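Superoxide dismutase [Mn/Fe] from Aeropyrum pernix catalyses the dismutation of superoxide to oxygen and hydrogen peroxide, and is cambialistic, working with either manganese or iron as the metal. Local coordinates of one contact, PDB 3AK2 (chain A, 1.35 Å), residues V128-L133 and V163-E168, beside the matching contact of the related superoxide dismutase from Acidilobus saccharovorans, PDB 4FFK (chain B, 1.76 Å), residues V141-L146 and A176-E181. Both blocks share one frame: the second was fitted to the first on N, CA, C and O of the twelve residues, RMSD 0.21 Å. Numbering follows each deposited sequence.

Structure 1 (3AK2). With MN (manganese (II) ion), chain C.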
loop_
_atom_site.group_PDB
_atom_site.type_symbol
_atom_site.label_atom_id
_atom_site.label_comp_id
_atom_site.label_asym_id
_atom_site.label_seq_id
_atom_site.Cartn_x
_atom_site.Cartn_y
_atom_site.Cartn_z
ATOM N N VAL A 128 -4.616 3.630 -9.998
ATOM C CA VAL A 128 -3.699 4.210 -10.964
ATOM C C VAL A 128 -2.329 3.544 -10.856
ATOM O O VAL A 128 -1.971 3.008 -9.804
ATOM C CB VAL A 128 -3.602 5.733 -10.809
ATOM C CG1 VAL A 128 -4.952 6.378 -11.120
ATOM C CG2 VAL A 128 -3.131 6.119 -9.412
ATOM N N GLY A 129 -1.579 3.550 -11.950
ATOM C CA GLY A 129 -0.257 2.948 -11.956
ATOM C C GLY A 129 0.314 2.775 -13.342
ATOM O O GLY A 129 0.016 3.559 -14.252
ATOM N N TRP A 130 1.131 1.736 -13.495
ATOM C CA TRP A 130 1.946 1.526 -14.686
ATOM C C TRP A 130 2.006 0.059 -15.045
ATOM O O TRP A 130 2.022 -0.798 -14.167
ATOM C CB TRP A 130 3.389 1.984 -14.425
ATOM C CG TRP A 130 3.507 3.400 -14.001
ATOM C CD1 TRP A 130 3.300 3.902 -12.748
ATOM C CD2 TRP A 130 3.880 4.514 -14.823
ATOM N NE1 TRP A 130 3.500 5.259 -12.744
ATOM C CE2 TRP A 130 3.859 5.663 -14.004
ATOM C CE3 TRP A 130 4.224 4.653 -16.177
ATOM C CZ2 TRP A 130 4.166 6.934 -14.489
ATOM C CZ3 TRP A 130 4.535 5.915 -16.656
ATOM C CH2 TRP A 130 4.496 7.039 -15.816
ATOM N N GLY A 131 2.057 -0.219 -16.346
ATOM C CA GLY A 131 2.520 -1.514 -16.841
ATOM C C GLY A 131 3.998 -1.388 -17.155
ATOM O O GLY A 131 4.421 -0.402 -17.759
ATOM N N VAL A 132 4.790 -2.370 -16.729
ATOM C CA VAL A 132 6.246 -2.269 -16.820
ATOM C C VAL A 132 6.888 -3.515 -17.418
ATOM O O VAL A 132 6.641 -4.631 -16.961
ATOM C CB VAL A 132 6.879 -1.983 -15.422
ATOM C CG1 VAL A 132 8.407 -1.930 -15.503
ATOM C CG2 VAL A 132 6.326 -0.686 -14.819
ATOM N N LEU A 133 7.699 -3.302 -18.453
ATOM C CA LEU A 133 8.626 -4.315 -18.929
ATOM C C LEU A 133 10.002 -3.948 -18.395
ATOM O O LEU A 133 10.513 -2.857 -18.671
ATOM C CB LEU A 133 8.647 -4.364 -20.463
ATOM C CG LEU A 133 9.667 -5.315 -21.103
ATOM C CD1 LEU A 133 9.331 -6.762 -20.796
ATOM C CD2 LEU A 133 9.734 -5.096 -22.609
ATOM N N VAL A 163 7.548 1.345 -20.335
ATOM C CA VAL A 163 6.479 1.579 -19.368
ATOM C C VAL A 163 5.268 2.194 -20.054
ATOM O O VAL A 163 5.411 2.957 -21.018
ATOM C CB VAL A 163 6.934 2.484 -18.168
ATOM C CG1 VAL A 163 8.163 1.903 -17.468
ATOM C CG2 VAL A 163 7.199 3.919 -18.610
ATOM N N ILE A 164 4.081 1.842 -19.571
ATOM C CA ILE A 164 2.854 2.513 -19.988
ATOM C C ILE A 164 2.166 3.090 -18.756
ATOM O O ILE A 164 1.942 2.392 -17.768
ATOM C CB ILE A 164 1.888 1.601 -20.800
ATOM C CG1 ILE A 164 0.666 2.410 -21.265
ATOM C CG2 ILE A 164 1.479 0.375 -19.992
ATOM C CD1 ILE A 164 -0.380 1.626 -22.059
ATOM N N ASP A 165 1.848 4.373 -18.830
ATOM C CA ASP A 165 1.149 5.069 -17.765
ATOM C C ASP A 165 -0.339 4.780 -17.891
ATOM O O ASP A 165 -0.946 5.094 -18.926
ATOM C CB ASP A 165 1.407 6.565 -17.912
ATOM C CG ASP A 165 0.940 7.376 -16.721
ATOM O OD1 ASP A 165 0.366 6.818 -15.756
ATOM O OD2 ASP A 165 1.172 8.593 -16.763
ATOM N N VAL A 166 -0.923 4.161 -16.866
ATOM C CA VAL A 166 -2.372 3.964 -16.821
ATOM C C VAL A 166 -3.042 4.717 -15.670
ATOM O O VAL A 166 -4.147 4.367 -15.246
ATOM C CB VAL A 166 -2.795 2.469 -16.862
ATOM C CG1 VAL A 166 -2.479 1.859 -18.226
ATOM C CG2 VAL A 166 -2.139 1.672 -15.745
ATOM N N TRP A 167 -2.386 5.764 -15.175
ATOM C CA TRP A 167 -3.103 6.743 -14.369
ATOM C C TRP A 167 -4.233 7.290 -15.227
ATOM O O TRP A 167 -4.098 7.384 -16.449
ATOM C CB TRP A 167 -2.196 7.889 -13.955
ATOM C CG TRP A 167 -1.286 7.580 -12.807
ATOM C CD1 TRP A 167 -0.320 6.611 -12.756
ATOM C CD2 TRP A 167 -1.237 8.265 -11.555
ATOM N NE1 TRP A 167 0.319 6.648 -11.542
ATOM C CE2 TRP A 167 -0.217 7.658 -10.787
ATOM C CE3 TRP A 167 -1.957 9.333 -11.002
ATOM C CZ2 TRP A 167 0.096 8.081 -9.490
ATOM C CZ3 TRP A 167 -1.645 9.755 -9.718
ATOM C CH2 TRP A 167 -0.625 9.130 -8.976
ATOM N N GLU A 168 -5.340 7.655 -14.595
ATOM C CA GLU A 168 -6.495 8.137 -15.348
ATOM C C GLU A 168 -6.162 9.385 -16.168
ATOM O O GLU A 168 -6.641 9.526 -17.294
ATOM C CB GLU A 168 -7.693 8.342 -14.422
ATOM C CG GLU A 168 -8.174 7.022 -13.814
ATOM C CD GLU A 168 -9.360 7.161 -12.883
ATOM O OE1 GLU A 168 -9.395 8.111 -12.074
ATOM O OE2 GLU A 168 -10.251 6.285 -12.949
HETATM MN MN MN C . 1.255 10.217 -15.541
HETATM O O HOH W 1 1.268 8.898 -13.881
#
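The ring of Trp167 lies between Val128 and a metal-bound water. CG2 of Val128 sits over the centre of one face, 3.5 Å from the centroid of the six-membered ring, a CH-pi contact. Water 1 lies over the opposite face, near the rim. NE1 of Trp167 is hydrogen-bonded to Lys149 O. Trp130 has the Asp165 side chain over one face; ring and carboxylate are stacked, with planes 13° apart. With CG anti to the backbone N (chi1 -170°), the carboxylate lies along the Trp130 ring and OD2 binds the manganese at 2.0 Å. His31, His79 and His169 complete the protein ligands. OD1 of Asp165 accepts from Trp167 N at 3.0 Å, an Asx turn. Strands 129-136 and 159-165 pair antiparallel in the C-terminal domain. Val132 CG2 meets Val163 CG1 at 4.1 Å. Ile164 CG2 lies 3.7 Å from Gly131 N, and Ile164 packs on helices 111-123 and 179-186.

Structure 2 (4FFK). With FE (Fe (III) ion), chain D.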
loop_
_atom_site.group_PDB
_atom_site.type_symbol
_atom_site.label_atom_id
_atom_site.label_comp_id
_atom_site.label_asym_id
_atom_site.label_seq_id
_atom_site.Cartn_x
_atom_site.Cartn_y
_atom_site.Cartn_z
ATOM N N VAL B 141 -4.566 3.323 -10.091
ATOM C CA VAL B 141 -3.715 3.947 -11.103
ATOM C C VAL B 141 -2.348 3.442 -10.909
ATOM O O VAL B 141 -2.019 2.982 -9.854
ATOM C CB VAL B 141 -3.677 5.427 -10.987
ATOM C CG1 VAL B 141 -5.149 5.934 -11.278
ATOM C CG2 VAL B 141 -3.223 5.816 -9.597
ATOM N N GLY B 142 -1.557 3.510 -11.969
ATOM C CA GLY B 142 -0.181 3.023 -11.897
ATOM C C GLY B 142 0.332 2.835 -13.297
ATOM O O GLY B 142 0.037 3.616 -14.175
ATOM N N TRP B 143 1.063 1.744 -13.468
ATOM C CA TRP B 143 1.898 1.549 -14.669
ATOM C C TRP B 143 1.961 0.066 -14.915
ATOM O O TRP B 143 1.865 -0.766 -13.994
ATOM C CB TRP B 143 3.341 1.916 -14.372
ATOM C CG TRP B 143 3.447 3.347 -13.979
ATOM C CD1 TRP B 143 3.179 3.862 -12.760
ATOM C CD2 TRP B 143 3.763 4.419 -14.842
ATOM N NE1 TRP B 143 3.342 5.228 -12.778
ATOM C CE2 TRP B 143 3.736 5.596 -14.050
ATOM C CE3 TRP B 143 4.154 4.502 -16.218
ATOM C CZ2 TRP B 143 4.021 6.845 -14.570
ATOM C CZ3 TRP B 143 4.445 5.779 -16.720
ATOM C CH2 TRP B 143 4.373 6.913 -15.914
ATOM N N ALA B 144 2.182 -0.271 -16.181
ATOM C CA ALA B 144 2.734 -1.602 -16.474
ATOM C C ALA B 144 4.110 -1.345 -17.028
ATOM O O ALA B 144 4.345 -0.347 -17.744
ATOM C CB ALA B 144 1.855 -2.370 -17.464
ATOM N N ILE B 145 5.050 -2.223 -16.678
ATOM C CA ILE B 145 6.409 -2.040 -17.021
ATOM C C ILE B 145 6.995 -3.350 -17.547
ATOM O O ILE B 145 6.740 -4.375 -16.980
ATOM C CB ILE B 145 7.240 -1.614 -15.810
ATOM C CG1 ILE B 145 6.935 -0.170 -15.411
ATOM C CG2 ILE B 145 8.709 -1.732 -16.172
ATOM C CD1 ILE B 145 7.601 0.200 -14.081
ATOM N N LEU B 146 7.724 -3.275 -18.656
ATOM C CA LEU B 146 8.502 -4.411 -19.129
ATOM C C LEU B 146 9.875 -4.136 -18.570
ATOM O O LEU B 146 10.411 -3.079 -18.815
ATOM C CB LEU B 146 8.581 -4.422 -20.682
ATOM C CG LEU B 146 9.457 -5.630 -21.133
ATOM C CD1 LEU B 146 9.033 -7.010 -20.639
ATOM C CD2 LEU B 146 9.470 -5.610 -22.619
ATOM N N ALA B 176 7.360 1.351 -20.349
ATOM C CA ALA B 176 6.362 1.573 -19.322
ATOM C C ALA B 176 5.195 2.227 -19.976
ATOM O O ALA B 176 5.361 3.106 -20.834
ATOM C CB ALA B 176 6.964 2.457 -18.208
ATOM N N VAL B 177 4.007 1.832 -19.573
ATOM C CA VAL B 177 2.819 2.547 -20.008
ATOM C C VAL B 177 2.128 3.049 -18.731
ATOM O O VAL B 177 1.917 2.298 -17.804
ATOM C CB VAL B 177 1.874 1.664 -20.851
ATOM C CG1 VAL B 177 1.523 0.354 -20.150
ATOM C CG2 VAL B 177 0.625 2.435 -21.233
ATOM N N ASP B 178 1.841 4.320 -18.721
ATOM C CA ASP B 178 1.064 4.955 -17.647
ATOM C C ASP B 178 -0.390 4.668 -17.805
ATOM O O ASP B 178 -1.006 4.915 -18.878
ATOM C CB ASP B 178 1.294 6.441 -17.830
ATOM C CG ASP B 178 0.805 7.272 -16.703
ATOM O OD1 ASP B 178 0.328 6.769 -15.705
ATOM O OD2 ASP B 178 1.007 8.477 -16.834
ATOM N N VAL B 179 -0.996 4.153 -16.737
ATOM C CA VAL B 179 -2.447 4.029 -16.688
ATOM C C VAL B 179 -3.089 4.754 -15.514
ATOM O O VAL B 179 -4.214 4.453 -15.104
ATOM C CB VAL B 179 -2.911 2.580 -16.727
ATOM C CG1 VAL B 179 -2.518 1.951 -18.022
ATOM C CG2 VAL B 179 -2.236 1.743 -15.546
ATOM N N PHE B 180 -2.419 5.793 -15.025
ATOM C CA PHE B 180 -3.176 6.769 -14.344
ATOM C C PHE B 180 -4.192 7.361 -15.305
ATOM O O PHE B 180 -3.910 7.545 -16.476
ATOM C CB PHE B 180 -2.306 7.927 -13.955
ATOM C CG PHE B 180 -1.561 7.732 -12.699
ATOM C CD1 PHE B 180 -1.828 8.614 -11.638
ATOM C CD2 PHE B 180 -0.577 6.733 -12.579
ATOM C CE1 PHE B 180 -1.069 8.521 -10.400
ATOM C CE2 PHE B 180 0.137 6.606 -11.352
ATOM C CZ PHE B 180 -0.139 7.528 -10.298
ATOM N N GLU B 181 -5.348 7.695 -14.777
ATOM C CA GLU B 181 -6.401 8.166 -15.662
ATOM C C GLU B 181 -5.980 9.371 -16.464
ATOM O O GLU B 181 -6.428 9.590 -17.584
ATOM C CB GLU B 181 -7.591 8.493 -14.833
ATOM C CG GLU B 181 -8.262 7.173 -14.390
ATOM C CD GLU B 181 -9.263 7.351 -13.314
ATOM O OE1 GLU B 181 -9.232 8.353 -12.568
ATOM O OE2 GLU B 181 -10.143 6.480 -13.187
HETATM FE FE FE D . 1.114 10.054 -15.738
HETATM O O HOH W 2 1.065 8.908 -14.037
#
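The ring of Phe180 lies between Val141 and a metal-bound water. CG2 of Val141 sits over the centre of one face, 3.5 Å from the ring centroid, a CH-pi contact. Water 2 lies over the opposite face, near the rim. Trp143 has the Asp178 side chain over one face; ring and carboxylate are stacked, with planes 11° apart. With CG anti to the backbone N (chi1 -169°), the carboxylate lies along the Trp143 ring and OD2 binds the iron at 1.9 Å. His43, His92 and His182 complete the protein ligands. OD1 of Asp178 accepts from Phe180 N at 3.0 Å, an Asx turn. Ile145 CG1 meets Ala176 CB at 3.8 Å. On the sheet face that carries Ala144 and Val177, Ala144 CB touches Val177 CG1 at 3.8 Å. Val177 packs on helices 124-136 and 192-199.

Structure 1 against structure 2
Gly131(A) is replaced by Ala144(B). The added CB touches CG1 of Val177(B) at 3.8 Å, an apolar side-chain contact that the glycine cannot make. At Val132(A) / Ile145(B) the CB atoms coincide. CG2 of Val132(A) and CG1 of Ile145(B) are 1.0 Å apart, and CD1 of Ile145(B) is extra. Val163(A) gives way to Ala176(B), so CG1 and CG2 of the valine have no counterpart. CB still meets the tryptophan: Val163(A) CB to Trp130(A) CE3 is 4.0 Å, as is Ala176(B) CB to Trp143(B) CE3. Thus one position of this neighbouring pair gains a methyl and the other loses two. Ile164(A) is one carbon longer than Val177(B). Its CG2 and CG1 of Val177(B) are 0.2 Å apart. CG1 of Ile164(A) and CG2 of Val177(B) are 0.1 Å apart, and CD1 extends beyond that point in the isoleucine alone. Trp167(A), with two fused rings, matches Phe180(B), with one; CZ3 and CH2 of the tryptophan have no counterpart. NE1 of Trp167(A) and CE2 of Phe180(B) are 0.3 Å apart; the C-H there is no such donor as the indole N-H. The contact with Val128(A) / Val141(B) is kept. Val128(A), Trp130(A), Asp165(A), Val166(A), Glu168(A) and their counterparts keep their place. The backbone bonds between Gly131(A) and Ile164(A) recur between Ala144(B) and Val177(B). Water 1 and water 2 occupy the same place. Manganese at Asp165(A) is replaced by iron at Asp178(B).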